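Local coordinates for Alr1585 protein (Nostoc sp., PDB 5C2I), which is a haem-containing DyP-type (dye-decolorizing) peroxidase that probably uses hydrogen peroxide to oxidise dyes and related substrates, at residues A[226-234]-A[354-362]. The protein carries 1 engineered substitution. Residues are numbered along the deposited sequence; the frame is centred on the assembly and turned at random.
Sequences DKWDPKAPL and FKEERGHRI. With EDO (1,2-ethanediol), chain G.
A bend at chi3 (58°) turns the Arg358 guanidinium toward Trp228, whose CG is anti to its backbone N (chi1 169°). Arg358 NH1 then lies over one face of the indole, 3.4 Å from Trp228 CH2, in a cation-pi contact. The ring and guanidinium planes are 60° apart. The same guanidinium grips one backbone oxygen end-on. NH1 and NH2 of Arg358 reach Asp229 O at 2.8 and 2.9 Å, and that oxygen lies in the guanidinium plane. Arg361 takes Lys231 O with the same two nitrogens, NH1 (3.0 Å) from above the carbonyl plane and NH2 (3.1 Å) closer to it. Its NE donates back to Arg358 O, which fixes the rotation of the group. Asp229 OD1 accepts from Lys231 N in an Asx turn and forms a salt bridge with Lys231 NZ. Phe354 CZ touches Trp228 CZ3 at 3.8 Å, and Arg358 CD lies over the centre of the Phe354 ring. The Trp228 side chain lies about 5 Å from the haem, which Ile362 touches. Arg358 of helix 350-358 and Arg361, the last residue of the type I turn that starts at Arg358, thus tie down the 226-234 loop through main-chain carbonyls, which their positive charge probably polarises.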
loop_
_atom_site.group_PDB
_atom_site.type_symbol
_atom_site.label_atom_id
_atom_site.label_comp_id
_atom_site.label_asym_id
_atom_site.label_seq_id
_atom_site.Cartn_x
_atom_site.Cartn_y
_atom_site.Cartn_z
ATOM N N ASP A 226 29.795 -16.338 17.509
ATOM C CA ASP A 226 30.846 -17.364 17.525
ATOM C C ASP A 226 31.886 -17.250 16.396
ATOM O O ASP A 226 32.937 -17.878 16.496
ATOM C CB ASP A 226 30.295 -18.775 17.700
ATOM C CG ASP A 226 29.471 -19.289 16.556
ATOM O OD1 ASP A 226 29.460 -18.763 15.459
ATOM O OD2 ASP A 226 28.824 -20.336 16.812
ATOM N N LYS A 227 31.621 -16.467 15.363
ATOM C CA LYS A 227 32.631 -16.221 14.308
ATOM C C LYS A 227 33.204 -14.797 14.262
ATOM O O LYS A 227 34.279 -14.561 13.690
ATOM C CB LYS A 227 32.028 -16.549 12.930
ATOM C CG LYS A 227 31.625 -18.009 12.780
ATOM C CD LYS A 227 32.856 -18.908 12.758
ATOM C CE LYS A 227 32.455 -20.370 12.962
ATOM N NZ LYS A 227 31.813 -20.845 11.724
ATOM N N TRP A 228 32.488 -13.842 14.814
ATOM C CA TRP A 228 32.880 -12.434 14.780
ATOM C C TRP A 228 32.242 -11.724 15.956
ATOM O O TRP A 228 31.032 -11.851 16.163
ATOM C CB TRP A 228 32.400 -11.741 13.496
ATOM C CG TRP A 228 32.527 -10.264 13.502
ATOM C CD1 TRP A 228 31.505 -9.342 13.649
ATOM C CD2 TRP A 228 33.744 -9.481 13.387
ATOM N NE1 TRP A 228 32.010 -8.072 13.562
ATOM C CE2 TRP A 228 33.372 -8.122 13.411
ATOM C CE3 TRP A 228 35.085 -9.799 13.196
ATOM C CZ2 TRP A 228 34.313 -7.071 13.308
ATOM C CZ3 TRP A 228 36.016 -8.748 13.083
ATOM C CH2 TRP A 228 35.627 -7.431 13.163
ATOM N N ASP A 229 33.057 -10.995 16.718
ATOM C CA ASP A 229 32.571 -10.146 17.812
ATOM C C ASP A 229 32.412 -8.697 17.339
ATOM O O ASP A 229 33.400 -7.999 17.160
ATOM C CB ASP A 229 33.562 -10.225 18.979
ATOM C CG ASP A 229 33.126 -9.417 20.195
ATOM O OD1 ASP A 229 32.049 -8.763 20.155
ATOM O OD2 ASP A 229 33.871 -9.471 21.201
ATOM N N PRO A 230 31.159 -8.204 17.170
ATOM C CA PRO A 230 30.949 -6.846 16.708
ATOM C C PRO A 230 31.039 -5.743 17.783
ATOM O O PRO A 230 31.017 -4.566 17.467
ATOM C CB PRO A 230 29.510 -6.888 16.214
ATOM C CG PRO A 230 28.857 -7.788 17.199
ATOM C CD PRO A 230 29.875 -8.901 17.421
ATOM N N LYS A 231 31.161 -6.116 19.040
ATOM C CA LYS A 231 31.331 -5.137 20.083
ATOM C C LYS A 231 32.612 -4.348 19.899
ATOM O O LYS A 231 33.583 -4.826 19.318
ATOM C CB LYS A 231 31.378 -5.816 21.462
ATOM C CG LYS A 231 30.040 -6.428 21.844
ATOM C CD LYS A 231 29.985 -6.987 23.262
ATOM C CE LYS A 231 30.728 -8.211 23.694
ATOM N NZ LYS A 231 30.984 -9.184 22.639
ATOM N N ALA A 232 32.606 -3.124 20.378
ATOM C CA ALA A 232 33.797 -2.265 20.342
ATOM C C ALA A 232 33.885 -1.455 21.633
ATOM O O ALA A 232 32.851 -1.166 22.258
ATOM C CB ALA A 232 33.740 -1.329 19.156
ATOM N N PRO A 233 35.120 -1.104 22.058
ATOM C CA PRO A 233 35.263 -0.311 23.282
ATOM C C PRO A 233 34.840 1.113 23.021
ATOM O O PRO A 233 34.949 1.603 21.890
ATOM C CB PRO A 233 36.755 -0.401 23.579
ATOM C CG PRO A 233 37.392 -0.612 22.264
ATOM C CD PRO A 233 36.407 -1.399 21.433
ATOM N N LEU A 234 34.424 1.805 24.062
ATOM C CA LEU A 234 34.031 3.193 23.934
ATOM C C LEU A 234 35.123 4.096 23.380
ATOM O O LEU A 234 34.806 5.028 22.676
ATOM C CB LEU A 234 33.482 3.764 25.246
ATOM C CG LEU A 234 32.102 3.239 25.675
ATOM C CD1 LEU A 234 31.789 3.833 27.044
ATOM C CD2 LEU A 234 31.029 3.609 24.691
ATOM N N PHE A 354 45.210 -8.557 15.664
ATOM C CA PHE A 354 43.775 -8.510 15.414
ATOM C C PHE A 354 43.118 -7.361 16.199
ATOM O O PHE A 354 42.273 -6.643 15.665
ATOM C CB PHE A 354 43.156 -9.870 15.723
ATOM C CG PHE A 354 41.715 -10.031 15.301
ATOM C CD1 PHE A 354 41.231 -9.469 14.148
ATOM C CD2 PHE A 354 40.863 -10.850 16.069
ATOM C CE1 PHE A 354 39.925 -9.647 13.755
ATOM C CE2 PHE A 354 39.539 -11.014 15.689
ATOM C CZ PHE A 354 39.084 -10.438 14.513
ATOM N N LYS A 355 43.533 -7.148 17.448
ATOM C CA LYS A 355 43.013 -6.011 18.232
ATOM C C LYS A 355 43.334 -4.694 17.508
ATOM O O LYS A 355 42.501 -3.820 17.403
ATOM C CB LYS A 355 43.554 -6.004 19.661
ATOM C CG LYS A 355 42.865 -7.000 20.560
ATOM C CD LYS A 355 43.212 -6.771 22.027
ATOM C CE LYS A 355 42.691 -7.939 22.846
ATOM N NZ LYS A 355 43.659 -9.056 22.894
ATOM N N GLU A 356 44.557 -4.572 17.022
ATOM C CA GLU A 356 44.985 -3.398 16.297
ATOM C C GLU A 356 44.177 -3.226 15.016
ATOM O O GLU A 356 43.717 -2.131 14.695
ATOM C CB GLU A 356 46.482 -3.546 15.983
ATOM C CG GLU A 356 47.164 -2.259 15.650
ATOM C CD GLU A 356 48.650 -2.481 15.429
ATOM O OE1 GLU A 356 49.331 -2.935 16.407
ATOM O OE2 GLU A 356 49.122 -2.225 14.297
ATOM N N GLU A 357 44.008 -4.320 14.260
ATOM C CA GLU A 357 43.151 -4.287 13.060
ATOM C C GLU A 357 41.741 -3.786 13.392
ATOM O O GLU A 357 41.171 -2.945 12.674
ATOM C CB GLU A 357 43.069 -5.664 12.432
ATOM C CG GLU A 357 42.327 -5.709 11.114
ATOM C CD GLU A 357 42.038 -7.106 10.664
ATOM O OE1 GLU A 357 42.996 -7.797 10.258
ATOM O OE2 GLU A 357 40.853 -7.533 10.781
ATOM N N ARG A 358 41.166 -4.319 14.467
ATOM C CA ARG A 358 39.803 -3.937 14.888
ATOM C C ARG A 358 39.706 -2.471 15.332
ATOM O O ARG A 358 38.620 -1.889 15.319
ATOM C CB ARG A 358 39.289 -4.888 15.983
ATOM C CG ARG A 358 39.011 -6.306 15.500
ATOM C CD ARG A 358 38.922 -7.299 16.669
ATOM N NE ARG A 358 37.889 -6.935 17.628
ATOM C CZ ARG A 358 36.588 -7.200 17.511
ATOM N NH1 ARG A 358 36.117 -7.869 16.479
ATOM N NH2 ARG A 358 35.750 -6.810 18.470
ATOM N N GLY A 359 40.849 -1.878 15.713
ATOM C CA GLY A 359 40.883 -0.498 16.162
ATOM C C GLY A 359 40.673 0.493 15.025
ATOM O O GLY A 359 40.402 1.677 15.281
ATOM N N HIS A 360 40.738 0.018 13.773
ATOM C CA HIS A 360 40.494 0.853 12.611
ATOM C C HIS A 360 39.038 0.955 12.196
ATOM O O HIS A 360 38.721 1.695 11.255
ATOM C CB HIS A 360 41.319 0.391 11.396
ATOM C CG HIS A 360 42.786 0.295 11.650
ATOM N ND1 HIS A 360 43.563 1.388 11.992
ATOM C CD2 HIS A 360 43.608 -0.781 11.692
ATOM C CE1 HIS A 360 44.817 0.994 12.169
ATOM N NE2 HIS A 360 44.861 -0.325 12.013
ATOM N N ARG A 361 38.139 0.247 12.868
ATOM C CA ARG A 361 36.731 0.222 12.476
ATOM C C ARG A 361 36.098 1.609 12.564
ATOM O O ARG A 361 36.511 2.441 13.376
ATOM C CB ARG A 361 35.935 -0.746 13.380
ATOM C CG ARG A 361 36.144 -2.238 13.110
ATOM C CD ARG A 361 35.347 -3.127 14.071
ATOM N NE ARG A 361 35.897 -3.064 15.429
ATOM C CZ ARG A 361 35.303 -3.608 16.510
ATOM N NH1 ARG A 361 34.157 -4.246 16.389
ATOM N NH2 ARG A 361 35.872 -3.495 17.701
ATOM N N ILE A 362 35.035 1.795 11.797
ATOM C CA ILE A 362 34.249 3.011 11.829
ATOM C C ILE A 362 32.779 2.677 12.112
ATOM O O ILE A 362 32.309 1.587 11.828
ATOM C CB ILE A 362 34.324 3.765 10.491
ATOM C CG1 ILE A 362 33.873 2.883 9.323
ATOM C CG2 ILE A 362 35.750 4.292 10.261
ATOM C CD1 ILE A 362 33.633 3.671 8.030
HETATM C C1 EDO G . 41.469 4.578 18.050
HETATM O O1 EDO G . 41.459 4.944 16.665
HETATM C C2 EDO G . 41.301 3.087 18.344
HETATM O O2 EDO G . 40.169 2.451 17.753
#